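Local coordinates for N-acetylmuramoyl-L-alanine amidase domain-containing protein SAOUHSC_02979 (Staphylococcus aureus, PDB 5T1Q) that is probably a secreted cell-wall hydrolase with amidase activity, whose C-terminal portion carries glucosaminidase-like and CHAP domains, at residues K320-S323 with D324-V328. Numbering follows the deposited sequence.
Sequences KVNS and DGSIV
Asn322 CB lies obliquely off Asp324 OD1, on one side of the carboxylate plane, 3.4 Å away; Ser326 N meets OD1 from the other side, above the plane. At its edge, OD1 takes the Ser326 hydroxyl on its syn lone pair, 2.6 Å from OG. The Asn322 amide is likewise gripped at an edge: ND2 gives a nearly in-plane bond to Ser326 OG (2.9 Å, 155° at the hydrogen). Val328 CG2 packs against the ND2/OD1 end of the amide, 3.8 Å from ND2. Ser326 OG stands between its backbone N and carbonyl carbon (chi1 58°), where it accepts from Asn322 ND2 and donates to Asp324 OD1; the short amide supplies the N-H, and a hydroxyl can do both.

These residues close the beta hairpin of strands 314-321 and 327-332 in the CHAP domain, through a type I turn from Asn322 to Gly325 followed by a G1 bulge. Gly325 N donates a hydrogen bond to Asn322 O, and Asn322 N to Ser326 O. Gly325 suits the bulge because its positive phi (93°) would press a CB against the preceding carbonyl; Asp324 suits the turn by accepting from Ser326 N in an Asx turn. Down the strands, Lys320 and Val328 form a hydrogen-bonded pair beside Phe236, while Val321 and Ile327 meet on the other face.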
loop_
_atom_site.group_PDB
_atom_site.type_symbol
_atom_site.label_atom_id
_atom_site.label_comp_id
_atom_site.label_asym_id
_atom_site.label_seq_id
_atom_site.Cartn_x
_atom_site.Cartn_y
_atom_site.Cartn_z
ATOM N N LYS A 320 5.740 -9.948 20.490
ATOM C CA LYS A 320 6.313 -10.805 21.525
ATOM C C LYS A 320 7.018 -10.004 22.596
ATOM O O LYS A 320 7.583 -8.952 22.324
ATOM C CB LYS A 320 7.341 -11.744 20.879
ATOM C CG LYS A 320 7.966 -12.764 21.816
ATOM C CD LYS A 320 8.993 -13.618 21.081
ATOM C CE LYS A 320 9.661 -14.615 22.004
ATOM N NZ LYS A 320 10.629 -15.406 21.215
ATOM N N VAL A 321 6.924 -10.487 23.824
ATOM C CA VAL A 321 7.658 -9.927 24.924
ATOM C C VAL A 321 8.726 -10.994 25.220
ATOM O O VAL A 321 8.390 -12.128 25.568
ATOM C CB VAL A 321 6.792 -9.662 26.156
ATOM C CG1 VAL A 321 7.665 -9.222 27.323
ATOM C CG2 VAL A 321 5.728 -8.603 25.863
ATOM N N ASN A 322 9.992 -10.636 25.054
ATOM C CA ASN A 322 11.100 -11.580 25.301
ATOM C C ASN A 322 11.338 -11.770 26.802
ATOM O O ASN A 322 10.928 -10.948 27.607
ATOM C CB ASN A 322 12.370 -11.085 24.599
ATOM C CG ASN A 322 12.221 -11.053 23.078
ATOM O OD1 ASN A 322 11.745 -12.018 22.468
ATOM N ND2 ASN A 322 12.634 -9.950 22.457
ATOM N N SER A 323 11.969 -12.873 27.174
ATOM C CA SER A 323 12.255 -13.163 28.588
ATOM C C SER A 323 13.211 -12.137 29.221
ATOM O O SER A 323 13.117 -11.882 30.423
ATOM C CB SER A 323 12.815 -14.571 28.745
ATOM O OG SER A 323 13.929 -14.754 27.894
ATOM N N ASP A 324 14.091 -11.533 28.412
ATOM C CA ASP A 324 15.016 -10.492 28.910
ATOM C C ASP A 324 14.364 -9.099 29.041
ATOM O O ASP A 324 15.053 -8.131 29.360
ATOM C CB ASP A 324 16.270 -10.380 28.013
ATOM C CG ASP A 324 15.973 -9.783 26.625
ATOM O OD1 ASP A 324 14.795 -9.511 26.310
ATOM O OD2 ASP A 324 16.929 -9.598 25.833
ATOM N N GLY A 325 13.061 -8.989 28.767
ATOM C CA GLY A 325 12.357 -7.696 28.855
ATOM C C GLY A 325 12.278 -6.903 27.542
ATOM O O GLY A 325 11.571 -5.919 27.469
ATOM N N SER A 326 13.011 -7.319 26.506
ATOM C CA SER A 326 12.947 -6.623 25.219
ATOM C C SER A 326 11.642 -7.017 24.522
ATOM O O SER A 326 10.968 -7.933 24.968
ATOM C CB SER A 326 14.170 -6.931 24.355
ATOM O OG SER A 326 14.311 -8.305 24.109
ATOM N N ILE A 327 11.267 -6.312 23.458
ATOM C CA ILE A 327 10.028 -6.634 22.745
ATOM C C ILE A 327 10.276 -6.747 21.246
ATOM O O ILE A 327 11.212 -6.149 20.718
ATOM C CB ILE A 327 8.916 -5.560 22.988
ATOM C CG1 ILE A 327 9.382 -4.172 22.536
ATOM C CG2 ILE A 327 8.546 -5.502 24.456
ATOM C CD1 ILE A 327 8.349 -3.076 22.648
ATOM N N VAL A 328 9.425 -7.522 20.580
ATOM C CA VAL A 328 9.432 -7.635 19.133
ATOM C C VAL A 328 8.157 -6.930 18.692
ATOM O O VAL A 328 7.055 -7.275 19.162
ATOM C CB VAL A 328 9.382 -9.085 18.663
ATOM C CG1 VAL A 328 9.405 -9.145 17.140
ATOM C CG2 VAL A 328 10.539 -9.877 19.257
#